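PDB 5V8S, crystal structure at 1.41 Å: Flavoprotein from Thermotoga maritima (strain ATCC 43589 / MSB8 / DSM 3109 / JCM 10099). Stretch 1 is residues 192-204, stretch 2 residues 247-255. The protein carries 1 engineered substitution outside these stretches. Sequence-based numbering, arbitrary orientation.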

ATOM      1  N   ASP A 192       7.604  22.688 -24.587  1.00 23.85           N
ATOM      2  CA  ASP A 192       7.698  21.776 -25.721  1.00 24.51           C
ATOM      3  C   ASP A 192       8.977  20.950 -25.703  1.00 23.92           C
ATOM      4  O   ASP A 192       9.714  20.948 -24.708  1.00 26.35           O
ATOM      5  CB  ASP A 192       7.555  22.538 -27.043  1.00 27.37           C
ATOM      6  CG  ASP A 192       8.757  23.406 -27.370  1.00 30.36           C
ATOM      7  OD1 ASP A 192       9.635  23.576 -26.503  1.00 31.76           O
ATOM      8  OD2 ASP A 192       8.818  23.929 -28.503  1.00 33.78           O
ATOM      9  N   ASP A 193       9.210  20.216 -26.794  1.00 23.52           N
ATOM     10  CA  ASP A 193      10.302  19.251 -26.909  1.00 24.02           C
ATOM     11  C   ASP A 193      11.560  19.836 -27.548  1.00 25.19           C
ATOM     12  O   ASP A 193      12.292  19.105 -28.220  1.00 27.13           O
ATOM     13  CB  ASP A 193       9.834  18.008 -27.677  1.00 22.65           C
ATOM     14  CG  ASP A 193       9.444  18.301 -29.132  1.00 24.47           C
ATOM     15  OD1 ASP A 193       9.008  19.432 -29.423  1.00 24.43           O
ATOM     16  OD2 ASP A 193       9.564  17.384 -29.987  1.00 24.92           O
ATOM     17  N   SER A 194      11.831  21.130 -27.355  1.00 25.38           N
ATOM     18  CA  SER A 194      12.922  21.810 -28.042  1.00 26.21           C
ATOM     19  C   SER A 194      14.263  21.716 -27.320  1.00 27.09           C
ATOM     20  O   SER A 194      15.294  22.063 -27.915  1.00 28.42           O
ATOM     21  CB  SER A 194      12.550  23.282 -28.275  1.00 27.25           C
ATOM     22  OG  SER A 194      12.288  23.949 -27.056  1.00 29.48           O
ATOM     23  N   ASN A 195      14.277  21.265 -26.071  1.00 26.71           N
ATOM     24  CA  ASN A 195      15.498  21.160 -25.275  1.00 26.72           C
ATOM     25  C   ASN A 195      15.775  19.680 -25.015  1.00 27.65           C
ATOM     26  O   ASN A 195      14.969  18.996 -24.370  1.00 27.48           O
ATOM     27  CB  ASN A 195      15.325  21.934 -23.969  1.00 27.17           C
ATOM     28  CG  ASN A 195      16.570  21.969 -23.135  1.00 28.46           C
ATOM     29  OD1 ASN A 195      17.110  20.927 -22.753  1.00 30.25           O
ATOM     30  ND2 ASN A 195      17.048  23.178 -22.844  1.00 28.38           N
ATOM     31  N   GLU A 196      16.910  19.187 -25.514  1.00 29.06           N
ATOM     32  CA  GLU A 196      17.184  17.748 -25.468  1.00 29.91           C
ATOM     33  C   GLU A 196      17.385  17.244 -24.047  1.00 30.07           C
ATOM     34  O   GLU A 196      16.999  16.107 -23.737  1.00 30.15           O
ATOM     35  CB  GLU A 196      18.418  17.414 -26.309  1.00 32.42           C
ATOM     36  CG  GLU A 196      18.903  15.957 -26.170  1.00 34.27           C
ATOM     37  CD  GLU A 196      17.896  14.950 -26.699  1.00 36.70           C
ATOM     38  OE1 GLU A 196      16.963  15.362 -27.419  1.00 37.24           O
ATOM     39  OE2 GLU A 196      18.038  13.743 -26.403  1.00 37.13           O
ATOM     40  N   SER A 197      17.993  18.046 -23.172  1.00 29.15           N
ATOM     41  CA  SER A 197      18.193  17.573 -21.805  1.00 31.11           C
ATOM     42  C   SER A 197      16.866  17.470 -21.067  1.00 29.08           C
ATOM     43  O   SER A 197      16.691  16.565 -20.241  1.00 30.75           O
ATOM     44  CB  SER A 197      19.178  18.472 -21.053  1.00 34.85           C
ATOM     45  OG  SER A 197      18.571  19.686 -20.631  1.00 36.61           O
ATOM     46  N   VAL A 198      15.919  18.366 -21.363  1.00 28.00           N
ATOM     47  CA  VAL A 198      14.576  18.251 -20.799  1.00 26.60           C
ATOM     48  C   VAL A 198      13.893  16.990 -21.314  1.00 25.48           C
ATOM     49  O   VAL A 198      13.271  16.246 -20.552  1.00 25.20           O
ATOM     50  CB  VAL A 198      13.743  19.511 -21.112  1.00 27.78           C
ATOM     51  CG1 VAL A 198      12.263  19.317 -20.734  1.00 28.28           C
ATOM     52  CG2 VAL A 198      14.340  20.741 -20.408  1.00 28.13           C
ATOM     53  N   VAL A 199      13.981  16.734 -22.618  1.00 23.77           N
ATOM     54  CA  VAL A 199      13.332  15.547 -23.171  1.00 24.55           C
ATOM     55  C   VAL A 199      13.858  14.285 -22.495  1.00 25.96           C
ATOM     56  O   VAL A 199      13.084  13.394 -22.120  1.00 24.74           O
ATOM     57  CB  VAL A 199      13.499  15.497 -24.698  1.00 23.61           C
ATOM     58  CG1 VAL A 199      13.094  14.131 -25.233  1.00 23.51           C
ATOM     59  CG2 VAL A 199      12.678  16.596 -25.350  1.00 23.94           C
ATOM     60  N   GLU A 200      15.185  14.193 -22.318  1.00 26.69           N
ATOM     61  CA  GLU A 200      15.763  12.985 -21.730  1.00 27.94           C
ATOM     62  C   GLU A 200      15.323  12.794 -20.287  1.00 27.86           C
ATOM     63  O   GLU A 200      15.071  11.663 -19.863  1.00 29.33           O
ATOM     64  CB  GLU A 200      17.289  13.023 -21.821  1.00 31.34           C
ATOM     65  CG  GLU A 200      17.774  12.844 -23.248  1.00 35.73           C
ATOM     66  CD  GLU A 200      19.281  12.984 -23.399  1.00 39.61           C
ATOM     67  OE1 GLU A 200      20.005  12.687 -22.430  1.00 42.11           O
ATOM     68  OE2 GLU A 200      19.740  13.387 -24.494  1.00 40.66           O
ATOM     69  N   ARG A 201      15.254  13.871 -19.500  1.00 27.04           N
ATOM     70  CA  ARG A 201      14.759  13.765 -18.135  1.00 26.65           C
ATOM     71  C   ARG A 201      13.272  13.442 -18.105  1.00 24.43           C
ATOM     72  O   ARG A 201      12.796  12.853 -17.140  1.00 26.00           O
ATOM     73  CB  ARG A 201      15.054  15.089 -17.438  1.00 30.46           C
ATOM     74  CG  ARG A 201      14.433  15.334 -16.138  1.00 37.55           C
ATOM     75  CD  ARG A 201      14.853  16.717 -15.602  1.00 43.22           C
ATOM     76  NE  ARG A 201      15.953  17.336 -16.359  1.00 48.01           N
ATOM     77  CZ  ARG A 201      15.960  18.599 -16.779  1.00 51.20           C
ATOM     78  NH1 ARG A 201      14.941  19.419 -16.507  1.00 52.20           N
ATOM     79  NH2 ARG A 201      17.002  19.048 -17.465  1.00 51.96           N
ATOM     80  N   TYR A 202      12.522  13.864 -19.129  1.00 23.41           N
ATOM     81  CA  TYR A 202      11.068  13.731 -19.144  1.00 21.86           C
ATOM     82  C   TYR A 202      10.616  12.309 -19.471  1.00 22.44           C
ATOM     83  O   TYR A 202       9.629  11.829 -18.905  1.00 21.58           O
ATOM     84  CB  TYR A 202      10.499  14.735 -20.151  1.00 21.09           C
ATOM     85  CG  TYR A 202       9.002  14.661 -20.367  1.00 20.82           C
ATOM     86  CD1 TYR A 202       8.109  14.849 -19.320  1.00 20.97           C
ATOM     87  CD2 TYR A 202       8.469  14.451 -21.641  1.00 20.78           C
ATOM     88  CE1 TYR A 202       6.751  14.803 -19.517  1.00 20.98           C
ATOM     89  CE2 TYR A 202       7.089  14.406 -21.850  1.00 20.61           C
ATOM     90  CZ  TYR A 202       6.240  14.573 -20.772  1.00 19.81           C
ATOM     91  OH  TYR A 202       4.875  14.545 -20.974  1.00 19.97           O
ATOM     92  N   LEU A 203      11.295  11.620 -20.379  1.00 21.79           N
ATOM     93  CA  LEU A 203      10.751  10.360 -20.883  1.00 21.03           C
ATOM     94  C   LEU A 203      10.519   9.309 -19.798  1.00 21.26           C
ATOM     95  O   LEU A 203       9.505   8.592 -19.877  1.00 22.20           O
ATOM     96  CB  LEU A 203      11.587   9.843 -22.061  1.00 23.36           C
ATOM     97  CG  LEU A 203      11.321  10.608 -23.370  1.00 24.25           C
ATOM     98  CD1 LEU A 203      12.368  10.246 -24.400  1.00 25.75           C
ATOM     99  CD2 LEU A 203       9.944  10.306 -23.901  1.00 24.98           C
ATOM    100  N   PRO A 204      11.371   9.151 -18.789  1.00 22.33           N
ATOM    101  CA  PRO A 204      11.043   8.186 -17.727  1.00 20.73           C
ATOM    102  C   PRO A 204       9.743   8.515 -17.012  1.00 19.79           C
ATOM    103  O   PRO A 204       9.038   7.604 -16.564  1.00 20.80           O
ATOM    104  CB  PRO A 204      12.259   8.252 -16.796  1.00 21.44           C
ATOM    105  CG  PRO A 204      13.372   8.736 -17.683  1.00 23.51           C
ATOM    106  CD  PRO A 204      12.737   9.687 -18.651  1.00 22.50           C
ATOM    107  N   ASP A 247       9.636  16.713 -32.784  1.00 28.70           N
ATOM    108  CA  ASP A 247       9.829  15.296 -33.092  1.00 29.64           C
ATOM    109  C   ASP A 247       8.737  14.471 -32.416  1.00 27.70           C
ATOM    110  O   ASP A 247       9.008  13.663 -31.522  1.00 28.15           O
ATOM    111  CB  ASP A 247      11.220  14.861 -32.622  1.00 32.15           C
ATOM    112  CG  ASP A 247      11.637  13.494 -33.134  1.00 34.21           C
ATOM    113  OD1 ASP A 247      10.912  12.857 -33.911  1.00 34.60           O
ATOM    114  OD2 ASP A 247      12.728  13.051 -32.735  1.00 35.60           O
ATOM    115  N   PRO A 248       7.472  14.655 -32.818  1.00 26.06           N
ATOM    116  CA  PRO A 248       6.405  13.826 -32.222  1.00 25.53           C
ATOM    117  C   PRO A 248       6.599  12.335 -32.439  1.00 25.24           C
ATOM    118  O   PRO A 248       6.111  11.544 -31.625  1.00 25.75           O
ATOM    119  CB  PRO A 248       5.123  14.338 -32.909  1.00 25.65           C
ATOM    120  CG  PRO A 248       5.605  14.911 -34.188  1.00 26.42           C
ATOM    121  CD  PRO A 248       6.935  15.541 -33.870  1.00 25.85           C
ATOM    122  N   GLN A 249       7.292  11.910 -33.502  1.00 26.84           N
ATOM    123  CA  GLN A 249       7.466  10.478 -33.715  1.00 25.77           C
ATOM    124  C   GLN A 249       8.318   9.863 -32.615  1.00 26.09           C
ATOM    125  O   GLN A 249       8.150   8.683 -32.288  1.00 26.83           O
ATOM    126  CB  GLN A 249       8.080  10.193 -35.091  1.00 29.26           C
ATOM    127  CG  GLN A 249       7.932   8.739 -35.530  1.00 32.38           C
ATOM    128  CD  GLN A 249       6.481   8.250 -35.524  1.00 35.09           C
ATOM    129  OE1 GLN A 249       5.581   8.900 -36.069  1.00 36.36           O
ATOM    130  NE2 GLN A 249       6.254   7.095 -34.915  1.00 35.19           N
ATOM    131  N   ARG A 250       9.210  10.649 -32.012  1.00 25.35           N
ATOM    132  CA  ARG A 250      10.015  10.124 -30.912  1.00 24.80           C
ATOM    133  C   ARG A 250       9.119   9.713 -29.752  1.00 23.86           C
ATOM    134  O   ARG A 250       9.355   8.687 -29.099  1.00 24.31           O
ATOM    135  CB  ARG A 250      11.017  11.182 -30.449  1.00 25.14           C
ATOM    136  CG  ARG A 250      11.964  10.717 -29.365  1.00 26.70           C
ATOM    137  CD  ARG A 250      12.963  11.821 -29.045  1.00 28.17           C
ATOM    138  NE  ARG A 250      13.915  11.452 -28.013  1.00 29.19           N
ATOM    139  CZ  ARG A 250      14.892  12.241 -27.590  1.00 31.44           C
ATOM    140  NH1 ARG A 250      15.062  13.444 -28.123  1.00 32.91           N
ATOM    141  NH2 ARG A 250      15.711  11.823 -26.632  1.00 31.13           N
ATOM    142  N   LEU A 251       8.094  10.515 -29.479  1.00 23.32           N
ATOM    143  CA  LEU A 251       7.166  10.192 -28.410  1.00 22.83           C
ATOM    144  C   LEU A 251       6.319   8.980 -28.774  1.00 22.88           C
ATOM    145  O   LEU A 251       6.104   8.093 -27.937  1.00 22.51           O
ATOM    146  CB  LEU A 251       6.297  11.410 -28.102  1.00 22.53           C
ATOM    147  CG  LEU A 251       5.153  11.150 -27.123  1.00 23.39           C
ATOM    148  CD1 LEU A 251       5.673  10.961 -25.706  1.00 22.85           C
ATOM    149  CD2 LEU A 251       4.150  12.256 -27.169  1.00 26.35           C
ATOM    150  N   LEU A 252       5.822   8.920 -30.014  1.00 23.43           N
ATOM    151  CA  LEU A 252       5.037   7.756 -30.417  1.00 24.59           C
ATOM    152  C   LEU A 252       5.874   6.480 -30.349  1.00 25.23           C
ATOM    153  O   LEU A 252       5.388   5.435 -29.895  1.00 25.35           O
ATOM    154  CB  LEU A 252       4.419   7.986 -31.801  1.00 26.14           C
ATOM    155  CG  LEU A 252       3.397   9.146 -31.794  1.00 28.24           C
ATOM    156  CD1 LEU A 252       2.927   9.504 -33.214  1.00 28.92           C
ATOM    157  CD2 LEU A 252       2.187   8.885 -30.881  1.00 29.81           C
ATOM    158  N   ASN A 253       7.139   6.543 -30.786  1.00 25.00           N
ATOM    159  CA  ASN A 253       8.001   5.365 -30.694  1.00 25.26           C
ATOM    160  C   ASN A 253       8.208   4.958 -29.242  1.00 23.82           C
ATOM    161  O   ASN A 253       8.289   3.767 -28.940  1.00 24.28           O
ATOM    162  CB  ASN A 253       9.361   5.616 -31.352  1.00 27.19           C
ATOM    163  CG  ASN A 253       9.281   5.778 -32.846  1.00 30.36           C
ATOM    164  OD1 ASN A 253       8.333   5.337 -33.493  1.00 30.73           O
ATOM    165  ND2 ASN A 253      10.291   6.407 -33.404  1.00 32.47           N
ATOM    166  N   HIS A 254       8.319   5.937 -28.338  1.00 22.65           N
ATOM    167  CA  HIS A 254       8.473   5.617 -26.923  1.00 21.58           C
ATOM    168  C   HIS A 254       7.231   4.914 -26.385  1.00 21.69           C
ATOM    169  O   HIS A 254       7.341   3.910 -25.675  1.00 21.45           O
ATOM    170  CB  HIS A 254       8.769   6.883 -26.117  1.00 21.88           C
ATOM    171  CG  HIS A 254       9.078   6.623 -24.678  1.00 21.74           C
ATOM    172  ND1 HIS A 254      10.304   6.157 -24.265  1.00 22.90           N
ATOM    173  CD2 HIS A 254       8.320   6.740 -23.563  1.00 21.50           C
ATOM    174  CE1 HIS A 254      10.292   6.003 -22.951  1.00 23.12           C
ATOM    175  NE2 HIS A 254       9.106   6.360 -22.500  1.00 22.17           N
ATOM    176  N   TYR A 255       6.039   5.418 -26.732  1.00 20.94           N
ATOM    177  CA  TYR A 255       4.803   4.757 -26.301  1.00 20.74           C
ATOM    178  C   TYR A 255       4.782   3.310 -26.780  1.00 20.92           C
ATOM    179  O   TYR A 255       4.452   2.398 -26.026  1.00 20.95           O
ATOM    180  CB  TYR A 255       3.573   5.526 -26.825  1.00 20.75           C
ATOM    181  CG  TYR A 255       2.951   6.416 -25.789  1.00 20.50           C
ATOM    182  CD1 TYR A 255       3.617   7.548 -25.324  1.00 20.73           C
ATOM    183  CD2 TYR A 255       1.723   6.099 -25.230  1.00 20.53           C
ATOM    184  CE1 TYR A 255       3.076   8.345 -24.335  1.00 20.08           C
ATOM    185  CE2 TYR A 255       1.174   6.884 -24.241  1.00 20.96           C
ATOM    186  CZ  TYR A 255       1.844   7.999 -23.790  1.00 20.14           C
ATOM    187  OH  TYR A 255       1.265   8.749 -22.787  1.00 19.72           O
TER

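Two helices, 196-204 and 248-255, run nearly the same way here, 22° apart, with axes that come no closer than 12.1 Å. At that spacing the backbones do not pack against each other, and the gap has to be bridged by side chains. The contact is correspondingly modest, 386 Å² counted over both sides, and Arg250 and Leu203 give up the most surface to it.

The charged part centres on Arg250. Its CA-to-CB bond points toward the first stretch, and all four chi angles lie close to 180°, so the chain reaches straight across. There it meets Glu196 end to end: Arg250 NH1 donates to Glu196 OE1 at 2.8 Å, and Arg250 NH2 donates to Glu196 OE2 at 3.0 Å, with angles at hydrogen of 168° and 159°. Two nitrogens matched to two oxygens make a forked salt bridge, which fixes the orientation of the guanidinium as well as its position. Glu196 starts from a less favourable direction, its CA-to-CB bond pointing sideways, and a chi2 near 65° (p) helps bring the carboxylate to its partner. Glu200 adds to this cluster from the same helix, one turn on. Its OE2 lies 2.6 Å from Glu196 OE2, a separation so short that one of the two acids probably holds a proton.

The polar contact at the start of the second helix uses backbone instead. Asp193, in the loop before the first helix, points toward the other stretch, and its OD2 accepts from Asp247 N at 2.9 Å. Asp247 is itself the N-cap residue of helix 248-255, where its OD1 takes a weak bond from Arg250 N at 3.4 Å. The loop of one stretch thus holds the cap of the other by its main chain, leaving the Asp247 carboxylate free to cap. The first helix has its own N-cap, Asn195, whose OD1 accepts from Val198 N at 3.1 Å and, weakly, from Ser197 N at 3.0 Å; this side chain is out of reach of the second stretch.

The apolar contacts complete the interface. Val199 lays its CG1 over one face of the Arg250 guanidinium, 3.5 Å from Arg250 CZ, while the salt bridge to Glu196 occupies the edge. This is an economical use of arginine: the edge satisfies hydrogen bonds and the flat face packs against a methyl group. Leu203, one turn beyond Val199, points toward the second stretch and touches two of its residues. Its CD1 comes within 4.1 Å of Arg250 NE, and its CD2 sits over the face of the His254 ring, 3.9 Å from His254 CG. The line from CD2 to the ring centroid is only 15° off the ring normal, a well-centred CH-pi contact. The two partners of Leu203 are themselves one helical turn apart, so a single leucine spans successive turns of the facing helix.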